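Local structure of regulatory protein AsnC (Escherichia coli, 2CG4) at residues F71-K77 and D131-E137; L64-G69 and V111-I116; V68-I72 and T138-L142. The protein binds specific DNA sequences as an Lrp/AsnC-family transcription factor, activating asnA, regulating its own gene and repressing gidA expression post-transcriptionally. The protein carries 1 engineered substitution. All coordinates share one frame. Residue numbers count along the deposited sequence, not the author numbering.

Overall arrangement
Running from the N-terminal helix-turn-helix part, the chain reaches the sheet of the ligand-binding domain through strand 68-76, which takes part in all three contacts. Contact 2 closes a loop of 41 residues by bringing 64-69, whose Val68 and Gly69 pair with the end of strand 107-113, against 111-116; contact 3 shares those two residues and closes 65 residues by pairing 68-72 with 138-142. Contact 1, starting at Phe71, closes 53 residues with 131-137 and crosses contact 2, since their segments alternate. Contacts 1 and 3 are successive parts of one antiparallel pairing, sharing Phe71 and Ile72 and both touching the asparagine. Contact 2 lies on the other edge of strand 68-76, where Val111 O is 2.9 Å from Cys70 N.

Contact 1: residues F71-K77 and D131-E137; sequences FIGIILK and DEIQSTE. With ASN (asparagine), chain C.
Build 71-77 as an extended strand through Leu76, antiparallel to strand 133-137, with the short axes 4.6 Å apart at closest and their N-to-C directions at 154°. Beyond Phe71, Ile72 sends its CA toward Glu137 O (3.4 Å) in a CA-H...O contact. Gly73 and Glu137 form a hydrogen-bonded pair, Gly73 N to Glu137 O 2.8 Å and Glu137 N to Gly73 O 3.0 Å. Ile74 (chi1 m) faces Thr136 in a non-hydrogen-bonded pair and packs its CG2 on Ile133 CG1 at 3.6 Å. At Ile75 a classic beta bulge shifts the register by one: Ile75 N donates to Ser135 O (2.9 Å), while Ile75 O accepts from both Gln134 N (2.8 Å) and Ser135 N (3.1 Å), with Gln134 psi at -47°. Leu76 (m, t) then pairs with Ile133, its CD2 3.9 Å from Ile133 CG1. Lys77 turns out of the strand (psi -29°); its N bonds Glu132 O at 3.1 Å, and its long side chain brings NZ to Asp131 O at 2.7 Å. Thr136 (chi1 p) directs OG1 to OXT of the bound asparagine, 2.7 Å, so this strand pairing forms part of the effector site, completed by backbone oxygens of a second subunit, including Gly103 O. Strand 107-113 flanks 71-77 on its other edge, and helix 116-127 packs against Ile72 and Thr136.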
loop_
_atom_site.group_PDB
_atom_site.type_symbol
_atom_site.label_atom_id
_atom_site.label_comp_id
_atom_site.label_asym_id
_atom_site.label_seq_id
_atom_site.Cartn_x
_atom_site.Cartn_y
_atom_site.Cartn_z
ATOM N N PHE A 71 2.291 -18.189 4.845
ATOM C CA PHE A 71 1.524 -17.914 3.646
ATOM C C PHE A 71 2.374 -17.043 2.746
ATOM O O PHE A 71 3.111 -16.182 3.229
ATOM C CB PHE A 71 0.226 -17.190 3.988
ATOM C CG PHE A 71 -0.748 -18.029 4.769
ATOM C CD1 PHE A 71 -0.760 -17.994 6.158
ATOM C CD2 PHE A 71 -1.658 -18.852 4.112
ATOM C CE1 PHE A 71 -1.668 -18.774 6.876
ATOM C CE2 PHE A 71 -2.570 -19.629 4.826
ATOM C CZ PHE A 71 -2.571 -19.592 6.209
ATOM N N ILE A 72 2.289 -17.291 1.442
ATOM C CA ILE A 72 2.982 -16.488 0.454
ATOM C C ILE A 72 1.957 -15.978 -0.541
ATOM O O ILE A 72 1.143 -16.746 -1.049
ATOM C CB ILE A 72 4.081 -17.318 -0.243
ATOM C CG1 ILE A 72 4.870 -18.096 0.819
ATOM C CG2 ILE A 72 5.005 -16.439 -1.072
ATOM C CD1 ILE A 72 6.025 -18.848 0.293
ATOM N N GLY A 73 1.963 -14.671 -0.784
ATOM C CA GLY A 73 1.184 -14.107 -1.876
ATOM C C GLY A 73 2.074 -14.045 -3.099
ATOM O O GLY A 73 3.171 -13.505 -3.050
ATOM N N ILE A 74 1.628 -14.624 -4.196
ATOM C CA ILE A 74 2.421 -14.605 -5.419
ATOM C C ILE A 74 1.881 -13.531 -6.355
ATOM O O ILE A 74 0.683 -13.478 -6.611
ATOM C CB ILE A 74 2.429 -15.976 -6.104
ATOM C CG1 ILE A 74 3.359 -16.933 -5.351
ATOM C CG2 ILE A 74 2.857 -15.854 -7.563
ATOM C CD1 ILE A 74 2.635 -17.921 -4.506
ATOM N N ILE A 75 2.766 -12.651 -6.818
ATOM C CA ILE A 75 2.434 -11.726 -7.887
ATOM C C ILE A 75 3.093 -12.152 -9.209
ATOM O O ILE A 75 4.313 -12.329 -9.292
ATOM C CB ILE A 75 2.809 -10.268 -7.530
ATOM C CG1 ILE A 75 2.041 -9.803 -6.282
ATOM C CG2 ILE A 75 2.519 -9.341 -8.707
ATOM C CD1 ILE A 75 2.857 -9.855 -4.978
ATOM N N LEU A 76 2.265 -12.317 -10.232
ATOM C CA LEU A 76 2.698 -12.818 -11.521
ATOM C C LEU A 76 2.973 -11.649 -12.455
ATOM O O LEU A 76 2.483 -10.539 -12.225
ATOM C CB LEU A 76 1.601 -13.692 -12.130
ATOM C CG LEU A 76 1.226 -14.975 -11.398
ATOM C CD1 LEU A 76 0.108 -15.657 -12.129
ATOM C CD2 LEU A 76 2.425 -15.886 -11.264
ATOM N N LYS A 77 3.739 -11.900 -13.518
ATOM C CA LYS A 77 4.175 -10.832 -14.400
ATOM C C LYS A 77 2.998 -10.387 -15.222
ATOM O O LYS A 77 2.908 -9.231 -15.637
ATOM C CB LYS A 77 5.303 -11.310 -15.311
ATOM C CG LYS A 77 6.661 -11.370 -14.621
ATOM C CD LYS A 77 7.599 -12.284 -15.369
ATOM C CE LYS A 77 8.921 -12.391 -14.656
ATOM N NZ LYS A 77 9.810 -13.393 -15.317
ATOM N N ASP A 131 9.099 -19.118 -13.530
ATOM C CA ASP A 131 9.457 -18.029 -14.424
ATOM C C ASP A 131 8.352 -16.980 -14.589
ATOM O O ASP A 131 8.643 -15.817 -14.851
ATOM C CB ASP A 131 9.866 -18.613 -15.786
ATOM C CG ASP A 131 9.677 -17.638 -16.911
ATOM O OD1 ASP A 131 10.589 -16.807 -17.128
ATOM O OD2 ASP A 131 8.611 -17.694 -17.572
ATOM N N GLU A 132 7.094 -17.396 -14.430
ATOM C CA GLU A 132 5.930 -16.487 -14.420
ATOM C C GLU A 132 5.850 -15.538 -13.210
ATOM O O GLU A 132 4.989 -14.661 -13.163
ATOM C CB GLU A 132 4.619 -17.286 -14.472
ATOM C CG GLU A 132 4.393 -18.084 -15.756
ATOM C CD GLU A 132 4.905 -19.509 -15.656
ATOM O OE1 GLU A 132 4.451 -20.371 -16.444
ATOM O OE2 GLU A 132 5.759 -19.772 -14.786
ATOM N N ILE A 133 6.724 -15.721 -12.230
ATOM C CA ILE A 133 6.571 -15.042 -10.945
ATOM C C ILE A 133 7.411 -13.766 -10.925
ATOM O O ILE A 133 8.618 -13.793 -11.193
ATOM C CB ILE A 133 6.940 -15.982 -9.770
ATOM C CG1 ILE A 133 5.759 -16.894 -9.438
ATOM C CG2 ILE A 133 7.350 -15.202 -8.554
ATOM C CD1 ILE A 133 6.128 -18.133 -8.639
ATOM N N GLN A 134 6.765 -12.643 -10.633
ATOM C CA GLN A 134 7.471 -11.372 -10.564
ATOM C C GLN A 134 7.936 -11.093 -9.140
ATOM O O GLN A 134 9.091 -10.729 -8.921
ATOM C CB GLN A 134 6.615 -10.220 -11.111
ATOM C CG GLN A 134 6.396 -9.090 -10.126
ATOM C CD GLN A 134 6.133 -7.756 -10.796
ATOM O OE1 GLN A 134 6.916 -6.813 -10.628
ATOM N NE2 GLN A 134 5.024 -7.654 -11.545
ATOM N N SER A 135 7.041 -11.281 -8.173
ATOM C CA SER A 135 7.416 -11.149 -6.761
ATOM C C SER A 135 6.656 -12.117 -5.866
ATOM O O SER A 135 5.579 -12.592 -6.224
ATOM C CB SER A 135 7.218 -9.713 -6.277
ATOM O OG SER A 135 5.896 -9.270 -6.526
ATOM N N THR A 136 7.243 -12.420 -4.712
ATOM C CA THR A 136 6.522 -13.048 -3.621
ATOM C C THR A 136 6.447 -12.124 -2.407
ATOM O O THR A 136 7.267 -11.228 -2.254
ATOM C CB THR A 136 7.153 -14.401 -3.217
ATOM O OG1 THR A 136 8.575 -14.266 -3.045
ATOM C CG2 THR A 136 6.850 -15.448 -4.254
ATOM N N GLU A 137 5.456 -12.334 -1.557
ATOM C CA GLU A 137 5.409 -11.690 -0.230
ATOM C C GLU A 137 5.001 -12.743 0.766
ATOM O O GLU A 137 3.872 -13.226 0.714
ATOM C CB GLU A 137 4.374 -10.582 -0.200
ATOM C CG GLU A 137 4.864 -9.244 -0.695
ATOM C CD GLU A 137 3.725 -8.266 -0.915
ATOM O OE1 GLU A 137 3.623 -7.728 -2.039
ATOM O OE2 GLU A 137 2.929 -8.045 0.033
HETATM N N ASN C . 9.900 -10.444 -0.417
HETATM C CA ASN C . 9.974 -11.918 -0.637
HETATM C C ASN C . 8.925 -12.672 0.135
HETATM O O ASN C . 8.649 -12.375 1.304
HETATM C CB ASN C . 11.351 -12.452 -0.285
HETATM C CG ASN C . 12.404 -11.961 -1.231
HETATM O OD1 ASN C . 12.312 -12.164 -2.443
HETATM N ND2 ASN C . 13.405 -11.290 -0.692
HETATM O OXT ASN C . 8.328 -13.579 -0.431
#

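Contact 2: residues L64-G69 and V111-I116; sequences LGYDVG and VMCRSI
Here an antiparallel strand pair of the Lrp/AsnC ligand-binding domain frays into loops. Val68 and Cys113 make the hydrogen-bonded pair (Val68 N to Cys113 O 3.2 Å, Cys113 N to Val68 O 2.9 Å), followed by the non-hydrogen-bonded pair Gly69-Met112, CA-CA 4.4 Å. Met112 coils in an all-m rotamer, placing SD 3.9 Å from Gly69 CA, where an ideal CB would be tight against the sulphur, and CE 4.0 Å from Tyr66 CB. Val68 (chi1 t) sets CG2 3.8 Å from Ile116 CG2 at the start of helix 116-127, whose N-cap is Ser115: its OG (chi1 p) accepts from Ala118 N. Gly65, at phi/psi 87/26, turns the chain into Tyr66 (chi1 m, chi2 83°). Arg114 (m, t) runs back over one face of that ring: CG lies above it, and CZ stands 4.4 Å from its centroid, 35° off the normal, an off-centre cation-pi contact. On that same side of the ring, Arg114 NH1 reaches Leu64 O at 2.8 Å in a weak hydrogen bond.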
loop_
_atom_site.group_PDB
_atom_site.type_symbol
_atom_site.label_atom_id
_atom_site.label_comp_id
_atom_site.label_asym_id
_atom_site.label_seq_id
_atom_site.Cartn_x
_atom_site.Cartn_y
_atom_site.Cartn_z
ATOM N N LEU A 64 6.514 -32.525 14.428
ATOM C CA LEU A 64 7.411 -33.127 13.446
ATOM C C LEU A 64 8.532 -32.170 13.054
ATOM O O LEU A 64 9.350 -32.477 12.180
ATOM C CB LEU A 64 6.630 -33.575 12.213
ATOM C CG LEU A 64 5.810 -34.856 12.388
ATOM C CD1 LEU A 64 4.778 -35.009 11.281
ATOM C CD2 LEU A 64 6.727 -36.077 12.442
ATOM N N GLY A 65 8.566 -31.012 13.707
ATOM C CA GLY A 65 9.654 -30.056 13.530
ATOM C C GLY A 65 9.456 -29.091 12.372
ATOM O O GLY A 65 10.423 -28.573 11.810
ATOM N N TYR A 66 8.201 -28.848 12.007
ATOM C CA TYR A 66 7.875 -27.742 11.109
ATOM C C TYR A 66 7.632 -26.452 11.892
ATOM O O TYR A 66 6.500 -26.119 12.241
ATOM C CB TYR A 66 6.680 -28.101 10.227
ATOM C CG TYR A 66 6.977 -29.223 9.245
ATOM C CD1 TYR A 66 6.895 -30.559 9.629
ATOM C CD2 TYR A 66 7.345 -28.942 7.939
ATOM C CE1 TYR A 66 7.165 -31.575 8.735
ATOM C CE2 TYR A 66 7.622 -29.954 7.039
ATOM C CZ TYR A 66 7.529 -31.262 7.441
ATOM O OH TYR A 66 7.806 -32.256 6.535
ATOM N N ASP A 67 8.717 -25.740 12.167
ATOM C CA ASP A 67 8.696 -24.558 13.023
ATOM C C ASP A 67 8.328 -23.305 12.241
ATOM O O ASP A 67 7.889 -22.311 12.822
ATOM C CB ASP A 67 10.066 -24.350 13.678
ATOM C CG ASP A 67 10.411 -25.439 14.669
ATOM O OD1 ASP A 67 9.541 -25.793 15.498
ATOM O OD2 ASP A 67 11.558 -25.938 14.623
ATOM N N VAL A 68 8.536 -23.351 10.925
ATOM C CA VAL A 68 8.227 -22.214 10.062
ATOM C C VAL A 68 7.184 -22.549 8.993
ATOM O O VAL A 68 7.514 -22.988 7.885
ATOM C CB VAL A 68 9.483 -21.642 9.394
ATOM C CG1 VAL A 68 9.114 -20.441 8.560
ATOM C CG2 VAL A 68 10.488 -21.242 10.442
ATOM N N GLY A 69 5.923 -22.340 9.337
ATOM C CA GLY A 69 4.870 -22.274 8.340
ATOM C C GLY A 69 4.701 -20.853 7.856
ATOM O O GLY A 69 4.995 -19.891 8.571
ATOM N N VAL A 111 3.071 -22.573 2.587
ATOM C CA VAL A 111 4.165 -23.524 2.608
ATOM C C VAL A 111 4.614 -23.834 4.026
ATOM O O VAL A 111 4.662 -22.956 4.883
ATOM C CB VAL A 111 5.340 -23.122 1.668
ATOM C CG1 VAL A 111 4.912 -22.011 0.730
ATOM C CG2 VAL A 111 6.590 -22.759 2.445
ATOM N N MET A 112 4.901 -25.112 4.256
ATOM C CA MET A 112 5.272 -25.634 5.563
ATOM C C MET A 112 6.730 -26.054 5.534
ATOM O O MET A 112 7.112 -26.925 4.750
ATOM C CB MET A 112 4.406 -26.844 5.890
ATOM C CG MET A 112 2.950 -26.511 6.137
ATOM S SD MET A 112 2.755 -25.463 7.584
ATOM C CE MET A 112 3.229 -26.585 8.892
ATOM N N CYS A 113 7.547 -25.424 6.372
ATOM C CA CYS A 113 8.994 -25.659 6.355
ATOM C C CYS A 113 9.548 -25.959 7.743
ATOM O O CYS A 113 8.936 -25.626 8.753
ATOM C CB CYS A 113 9.720 -24.460 5.746
ATOM S SG CYS A 113 9.735 -24.467 3.946
ATOM N N ARG A 114 10.719 -26.579 7.790
ATOM C CA ARG A 114 11.347 -26.924 9.059
ATOM C C ARG A 114 12.081 -25.757 9.724
ATOM O O ARG A 114 12.024 -25.600 10.951
ATOM C CB ARG A 114 12.289 -28.109 8.883
ATOM C CG ARG A 114 11.592 -29.451 8.962
ATOM C CD ARG A 114 12.538 -30.575 8.580
ATOM N NE ARG A 114 11.833 -31.647 7.884
ATOM C CZ ARG A 114 11.035 -32.523 8.488
ATOM N NH1 ARG A 114 10.844 -32.447 9.801
ATOM N NH2 ARG A 114 10.424 -33.469 7.781
ATOM N N SER A 115 12.759 -24.940 8.920
ATOM C CA SER A 115 13.534 -23.815 9.453
ATOM C C SER A 115 13.532 -22.640 8.485
ATOM O O SER A 115 13.162 -22.795 7.318
ATOM C CB SER A 115 14.975 -24.248 9.715
ATOM O OG SER A 115 15.629 -24.555 8.490
ATOM N N ILE A 116 13.966 -21.468 8.946
ATOM C CA ILE A 116 14.080 -20.339 8.029
ATOM C C ILE A 116 15.184 -20.561 6.993
ATOM O O ILE A 116 15.153 -19.971 5.923
ATOM C CB ILE A 116 14.214 -18.945 8.724
ATOM C CG1 ILE A 116 15.673 -18.519 8.843
ATOM C CG2 ILE A 116 13.491 -18.897 10.072
ATOM C CD1 ILE A 116 15.875 -17.048 8.574
#

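Contact 3: residues V68-I72 and T138-L142; sequences VGCFI and TLIVL. With ASN (asparagine), chain C.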
loop_
_atom_site.group_PDB
_atom_site.type_symbol
_atom_site.label_atom_id
_atom_site.label_comp_id
_atom_site.label_asym_id
_atom_site.label_seq_id
_atom_site.Cartn_x
_atom_site.Cartn_y
_atom_site.Cartn_z
ATOM N N VAL A 68 8.536 -23.351 10.925
ATOM C CA VAL A 68 8.227 -22.214 10.062
ATOM C C VAL A 68 7.184 -22.549 8.993
ATOM O O VAL A 68 7.514 -22.988 7.885
ATOM C CB VAL A 68 9.483 -21.642 9.394
ATOM C CG1 VAL A 68 9.114 -20.441 8.560
ATOM C CG2 VAL A 68 10.488 -21.242 10.442
ATOM N N GLY A 69 5.923 -22.340 9.337
ATOM C CA GLY A 69 4.870 -22.274 8.340
ATOM C C GLY A 69 4.701 -20.853 7.856
ATOM O O GLY A 69 4.995 -19.891 8.571
ATOM N N CYS A 70 4.227 -20.705 6.633
ATOM C CA CYS A 70 3.969 -19.373 6.130
ATOM C C CYS A 70 2.877 -19.359 5.063
ATOM O O CYS A 70 2.545 -20.391 4.490
ATOM C CB CYS A 70 5.262 -18.746 5.633
ATOM S SG CYS A 70 6.033 -19.640 4.307
ATOM N N PHE A 71 2.291 -18.189 4.845
ATOM C CA PHE A 71 1.524 -17.914 3.646
ATOM C C PHE A 71 2.374 -17.043 2.746
ATOM O O PHE A 71 3.111 -16.182 3.229
ATOM C CB PHE A 71 0.226 -17.190 3.988
ATOM C CG PHE A 71 -0.748 -18.029 4.769
ATOM C CD1 PHE A 71 -0.760 -17.994 6.158
ATOM C CD2 PHE A 71 -1.658 -18.852 4.112
ATOM C CE1 PHE A 71 -1.668 -18.774 6.876
ATOM C CE2 PHE A 71 -2.570 -19.629 4.826
ATOM C CZ PHE A 71 -2.571 -19.592 6.209
ATOM N N ILE A 72 2.289 -17.291 1.442
ATOM C CA ILE A 72 2.982 -16.488 0.454
ATOM C C ILE A 72 1.957 -15.978 -0.541
ATOM O O ILE A 72 1.143 -16.746 -1.049
ATOM C CB ILE A 72 4.081 -17.318 -0.243
ATOM C CG1 ILE A 72 4.870 -18.096 0.819
ATOM C CG2 ILE A 72 5.005 -16.439 -1.072
ATOM C CD1 ILE A 72 6.025 -18.848 0.293
ATOM N N THR A 138 5.911 -13.137 1.649
ATOM C CA THR A 138 5.599 -14.233 2.543
ATOM C C THR A 138 5.305 -13.742 3.984
ATOM O O THR A 138 6.044 -12.908 4.524
ATOM C CB THR A 138 6.644 -15.395 2.443
ATOM O OG1 THR A 138 7.474 -15.447 3.599
ATOM C CG2 THR A 138 7.515 -15.247 1.223
ATOM N N LEU A 139 4.194 -14.230 4.553
ATOM C CA LEU A 139 3.731 -13.882 5.919
ATOM C C LEU A 139 4.036 -15.011 6.916
ATOM O O LEU A 139 3.317 -16.004 6.983
ATOM C CB LEU A 139 2.221 -13.631 5.933
ATOM C CG LEU A 139 1.612 -12.414 5.224
ATOM C CD1 LEU A 139 1.932 -12.408 3.719
ATOM C CD2 LEU A 139 0.113 -12.423 5.447
ATOM N N ILE A 140 5.101 -14.856 7.692
ATOM C CA ILE A 140 5.572 -15.933 8.534
ATOM C C ILE A 140 4.661 -16.091 9.743
ATOM O O ILE A 140 4.319 -15.107 10.421
ATOM C CB ILE A 140 7.036 -15.705 8.954
ATOM C CG1 ILE A 140 7.947 -15.842 7.730
ATOM C CG2 ILE A 140 7.455 -16.670 10.060
ATOM C CD1 ILE A 140 9.289 -16.481 8.023
ATOM N N VAL A 141 4.239 -17.332 9.993
ATOM C CA VAL A 141 3.402 -17.633 11.144
ATOM C C VAL A 141 4.277 -17.712 12.379
ATOM O O VAL A 141 5.272 -18.449 12.423
ATOM C CB VAL A 141 2.577 -18.947 10.969
ATOM C CG1 VAL A 141 1.630 -19.131 12.126
ATOM C CG2 VAL A 141 1.795 -18.932 9.657
ATOM N N LEU A 142 3.909 -16.930 13.387
ATOM C CA LEU A 142 4.687 -16.855 14.605
ATOM C C LEU A 142 3.915 -17.580 15.681
ATOM O O LEU A 142 4.488 -18.084 16.641
ATOM C CB LEU A 142 4.965 -15.392 14.967
ATOM C CG LEU A 142 5.950 -14.693 14.014
ATOM C CD1 LEU A 142 6.117 -13.211 14.312
ATOM C CD2 LEU A 142 7.298 -15.383 14.024
HETATM N N ASN C . 9.900 -10.444 -0.417
HETATM C CA ASN C . 9.974 -11.918 -0.637
HETATM C C ASN C . 8.925 -12.672 0.135
HETATM O O ASN C . 8.649 -12.375 1.304
HETATM C CB ASN C . 11.351 -12.452 -0.285
HETATM C CG ASN C . 12.404 -11.961 -1.231
HETATM O OD1 ASN C . 12.312 -12.164 -2.443
HETATM N ND2 ASN C . 13.405 -11.290 -0.692
HETATM O OXT ASN C . 8.328 -13.579 -0.431
HETATM O O HOH W 1 5.585 -21.066 12.088
#
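Val141, whose CA-to-CB bond points toward the other strand, lies against the stretch where Gly69 has no side chain, its CG2 4.2 Å from Cys70 CA and 4.4 Å from Phe71 CD1; the backbone beside it is closed by Val141 N to Gly69 O, 3.0 Å. A water joins the same two residues, accepting from Gly69 N (3.1 Å) and donating to Val141 O (2.7 Å). In the middle, Phe71 and Leu139 form a hydrogen-bonded pair (Leu139 N to Phe71 O 2.6 Å, Phe71 N to Leu139 O 3.2 Å) with both side chains on one face. There the Phe71 ring meets Tyr99 of a fourth subunit edge-to-face. This is the antiparallel sheet of the Lrp/AsnC ligand-binding domain, a dimeric alpha-beta barrel relative; the short strand segments 68-72 and 138-140 run with their N-to-C directions 151° apart. On the other face Cys70, Ile72, Thr138 and Ile140 form a patch of two neighbouring pairs facing helix 116-127: Ile72 CG2 meets Thr138 CG2 at 3.6 Å where the CA atoms close to 4.0 Å, and Cys70 CB sits 4.5 Å from Ile140 CG1. Farther along, Val68 CG1 touches the tip of Ile140, CD1, at 4.0 Å. At the opposite end, Thr138 N donates to O of the bound asparagine, 2.9 Å.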